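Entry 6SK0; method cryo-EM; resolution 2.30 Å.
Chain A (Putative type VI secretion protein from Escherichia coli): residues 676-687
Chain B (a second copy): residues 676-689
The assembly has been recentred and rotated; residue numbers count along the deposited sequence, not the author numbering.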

# COMPACT_ATOMS: atom_id res chain seq x y z
N SER A 676 -2.49 11.81 10.66
CA SER A 676 -1.82 11.59 11.93
C SER A 676 -0.56 10.78 11.69
O SER A 676 -0.63 9.64 11.23
N LEU A 677 0.58 11.38 11.97
CA LEU A 677 1.87 10.70 11.90
C LEU A 677 2.46 10.65 13.29
O LEU A 677 2.76 11.69 13.88
N LEU A 678 2.61 9.45 13.82
CA LEU A 678 3.18 9.24 15.14
C LEU A 678 4.44 8.40 15.01
O LEU A 678 4.39 7.26 14.56
N SER A 679 5.56 8.98 15.39
CA SER A 679 6.80 8.25 15.58
C SER A 679 6.94 7.95 17.07
O SER A 679 6.73 8.83 17.90
N ARG A 680 7.28 6.71 17.40
CA ARG A 680 7.32 6.34 18.80
C ARG A 680 8.70 6.53 19.42
O ARG A 680 8.81 6.91 20.58
N ASN A 681 9.75 6.30 18.67
CA ASN A 681 11.05 6.30 19.33
C ASN A 681 12.09 7.19 18.68
O ASN A 681 12.88 7.80 19.38
N GLN A 682 12.12 7.26 17.35
CA GLN A 682 13.25 7.87 16.66
C GLN A 682 12.89 9.20 16.01
O GLN A 682 13.59 9.64 15.09
N GLY A 683 11.85 9.85 16.48
CA GLY A 683 11.54 11.17 16.01
C GLY A 683 10.99 11.21 14.60
O GLY A 683 10.73 10.20 13.95
N MET A 684 10.85 12.43 14.11
CA MET A 684 10.18 12.70 12.86
C MET A 684 11.02 13.68 12.05
O MET A 684 11.46 14.71 12.58
N GLN A 685 11.25 13.35 10.79
CA GLN A 685 11.94 14.23 9.87
C GLN A 685 10.98 14.57 8.74
O GLN A 685 10.52 13.67 8.03
N LEU A 686 10.68 15.84 8.59
CA LEU A 686 9.87 16.36 7.50
C LEU A 686 10.78 17.29 6.72
O LEU A 686 11.00 18.44 7.12
N LEU A 687 11.35 16.79 5.63
CA LEU A 687 12.42 17.46 4.93
C LEU A 687 12.07 17.65 3.46
O LEU A 687 11.65 16.71 2.79
N SER B 676 2.85 15.86 -0.07
CA SER B 676 1.67 16.65 0.19
C SER B 676 0.73 15.86 1.08
O SER B 676 0.24 14.80 0.69
N LEU B 677 0.50 16.36 2.29
CA LEU B 677 -0.46 15.78 3.21
C LEU B 677 -1.57 16.79 3.44
O LEU B 677 -1.33 17.88 3.98
N LEU B 678 -2.78 16.44 3.02
CA LEU B 678 -3.94 17.29 3.20
C LEU B 678 -4.97 16.57 4.05
O LEU B 678 -5.47 15.51 3.67
N SER B 679 -5.26 17.14 5.20
CA SER B 679 -6.39 16.74 6.01
C SER B 679 -7.54 17.70 5.73
O SER B 679 -7.34 18.91 5.69
N ARG B 680 -8.73 17.15 5.50
CA ARG B 680 -9.84 18.01 5.12
C ARG B 680 -10.65 18.50 6.31
O ARG B 680 -11.12 19.63 6.30
N ASN B 681 -10.80 17.69 7.33
CA ASN B 681 -11.73 18.11 8.37
C ASN B 681 -11.16 18.07 9.77
O ASN B 681 -11.49 18.94 10.58
N GLN B 682 -10.34 17.08 10.10
CA GLN B 682 -9.98 16.83 11.49
C GLN B 682 -8.53 17.18 11.80
O GLN B 682 -7.97 16.69 12.78
N GLY B 683 -7.93 18.04 11.00
CA GLY B 683 -6.61 18.52 11.30
C GLY B 683 -5.52 17.49 11.11
O GLY B 683 -5.72 16.38 10.63
N MET B 684 -4.33 17.88 11.54
CA MET B 684 -3.12 17.12 11.29
C MET B 684 -2.32 17.04 12.57
O MET B 684 -2.10 18.05 13.24
N GLN B 685 -1.89 15.84 12.92
CA GLN B 685 -1.02 15.61 14.06
C GLN B 685 0.28 15.02 13.55
O GLN B 685 0.28 13.94 12.94
N LEU B 686 1.37 15.72 13.77
CA LEU B 686 2.71 15.25 13.46
C LEU B 686 3.43 15.16 14.80
O LEU B 686 3.89 16.17 15.34
N LEU B 687 3.50 13.95 15.34
CA LEU B 687 3.93 13.74 16.71
C LEU B 687 5.08 12.75 16.76
O LEU B 687 5.01 11.67 16.17
N ALA B 688 6.12 13.12 17.48
CA ALA B 688 7.15 12.18 17.91
C ALA B 688 6.99 12.01 19.41
O ALA B 688 7.25 12.95 20.18
N ALA B 689 6.52 10.84 19.83
CA ALA B 689 6.47 10.54 21.25
C ALA B 689 7.86 10.65 21.86
O ALA B 689 8.03 11.21 22.95

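Strand 676-679 of chain A lies parallel to strand 684-688 of chain B, their axes 4.7 Å apart, and, as in any beta strand, successive side chains leave on alternate faces, with paired residues on the same one. The backbone fixes this register: L677(A) N donates to Q685(B) O (2.8 Å), L687(B) N to L677(A) O (2.8 Å), S679(A) N to L687(B) O (2.9 Å) and A689(B) N to S679(A) O (2.8 Å).

The face bearing L677(A), S679(A), L686(B) and A688(B) is the more intricately packed. L677(A), chi1 m and chi2 t, sends CD1 to within 3.6 Å of CD2 of L686(B), itself m, t, and to 3.7 Å from CD1 of L677(B). Its equivalent in the other copy thus joins the cluster, and L686(A) and L686(B) likewise meet, CD1 to CD1, at 3.9 Å. Leucine suits this buried place, since its apolar end packs without leaving a polar group unpaired.

M684(A) points toward chain B and reaches over the strand. With chi1 and chi2 both t, its chain extends before chi3 turns to m; SD rests 3.7 Å from CB of L686(B), while CE comes 3.2 Å from the backbone O of L687(B). Beside it, the small A688(B) fits a shallow hollow: its CB lies 3.7 Å from CA of G683(A) and 4.4 Å from CB of S679(A). CB of A688(B) packs on the backbone of G683(A), whose positive phi favours glycine by itself.

On the other face, L678(A), t and p, lays CD1 4.0 Å from CB of L687(B) and 4.2 Å from CB of A689(B), bridging two neighbours. At the other end of the contact, S676(A), chi1 t, has CB 3.3 Å from OE1 of Q685(B), a polar atom satisfied elsewhere in the structure.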

# COMPACT_ATOMS: atom_id res chain seq x y z
CB SER A 676 -2.75 10.87 12.91
OG SER A 676 -2.13 10.65 14.14
CB LEU A 677 2.83 11.41 10.94
CG LEU A 677 2.31 11.79 9.55
CD1 LEU A 677 3.43 12.41 8.75
CD2 LEU A 677 1.75 10.58 8.84
CB LEU A 678 2.19 8.58 16.08
CG LEU A 678 2.79 8.16 17.43
CD1 LEU A 678 3.34 9.36 18.19
CD2 LEU A 678 1.75 7.43 18.24
CB SER A 679 7.99 9.05 15.07
OG SER A 679 9.20 8.52 15.53
CB ARG A 680 6.86 4.90 18.98
CG ARG A 680 5.41 4.69 18.62
CD ARG A 680 4.92 3.36 19.07
NE ARG A 680 4.83 3.29 20.52
CZ ARG A 680 4.76 2.16 21.21
NH1 ARG A 680 4.79 1.00 20.58
NH2 ARG A 680 4.67 2.20 22.53
CB ASN A 681 11.58 4.87 19.44
CG ASN A 681 10.78 4.04 20.40
OD1 ASN A 681 11.03 4.05 21.59
ND2 ASN A 681 9.81 3.31 19.88
CB GLN A 682 13.82 6.90 15.63
CG GLN A 682 14.48 5.70 16.28
CD GLN A 682 14.52 4.49 15.37
OE1 GLN A 682 14.40 4.61 14.15
NE2 GLN A 682 14.68 3.32 15.95
CB MET A 684 8.78 13.25 13.11
CG MET A 684 7.99 13.57 11.88
SD MET A 684 6.25 13.85 12.28
CE MET A 684 5.86 12.35 13.16
CB GLN A 685 13.22 13.60 9.33
CG GLN A 685 14.18 13.14 10.40
CD GLN A 685 13.90 11.72 10.85
OE1 GLN A 685 13.75 10.82 10.02
NE2 GLN A 685 13.80 11.51 12.15
CB LEU A 686 8.62 17.04 8.02
CG LEU A 686 7.87 16.24 9.09
CD1 LEU A 686 6.86 17.08 9.84
CD2 LEU A 686 7.20 15.01 8.49
CB LEU A 687 13.72 16.66 5.04
CG LEU A 687 14.03 16.05 6.40
CD1 LEU A 687 15.24 15.14 6.29
CD2 LEU A 687 14.26 17.14 7.44
CB SER B 676 0.98 17.04 -1.12
OG SER B 676 -0.17 17.81 -0.89
CB LEU B 677 0.20 15.41 4.54
CG LEU B 677 1.49 14.60 4.50
CD1 LEU B 677 1.93 14.27 5.91
CD2 LEU B 677 1.32 13.34 3.69
CB LEU B 678 -4.54 17.69 1.86
CG LEU B 678 -5.87 18.43 1.97
CD1 LEU B 678 -5.74 19.73 2.76
CD2 LEU B 678 -6.43 18.69 0.59
CB SER B 679 -6.03 16.74 7.49
OG SER B 679 -7.18 16.68 8.30
CB ARG B 680 -10.74 17.28 4.13
CG ARG B 680 -10.06 16.99 2.81
CD ARG B 680 -11.05 16.55 1.78
NE ARG B 680 -11.92 17.64 1.37
CZ ARG B 680 -13.08 17.48 0.75
NH1 ARG B 680 -13.52 16.27 0.47
NH2 ARG B 680 -13.79 18.54 0.41
CB ASN B 681 -12.99 17.25 8.29
CG ASN B 681 -13.81 17.54 7.07
OD1 ASN B 681 -14.61 18.47 7.05
ND2 ASN B 681 -13.60 16.77 6.02
CB GLN B 682 -10.28 15.38 11.85
CG GLN B 682 -11.76 15.08 11.88
CD GLN B 682 -12.07 13.62 11.65
OE1 GLN B 682 -11.21 12.76 11.84
NE2 GLN B 682 -13.29 13.33 11.25
CB MET B 684 -2.31 17.77 10.17
CG MET B 684 -1.03 17.08 9.82
SD MET B 684 -0.35 17.70 8.28
CE MET B 684 -1.74 17.48 7.18
CB GLN B 685 -1.67 14.70 15.10
CG GLN B 685 -3.03 15.17 15.57
CD GLN B 685 -4.15 14.65 14.70
OE1 GLN B 685 -4.22 13.46 14.40
NE2 GLN B 685 -5.03 15.55 14.27
CB LEU B 686 3.39 16.19 12.47
CG LEU B 686 2.51 16.58 11.28
CD1 LEU B 686 3.07 17.76 10.52
CD2 LEU B 686 2.30 15.40 10.34
CB LEU B 687 2.77 13.23 17.57
CG LEU B 687 1.42 13.88 17.34
CD1 LEU B 687 0.35 13.14 18.12
CD2 LEU B 687 1.46 15.36 17.74
CB ALA B 688 8.54 12.67 17.55
CB ALA B 689 5.89 9.15 21.48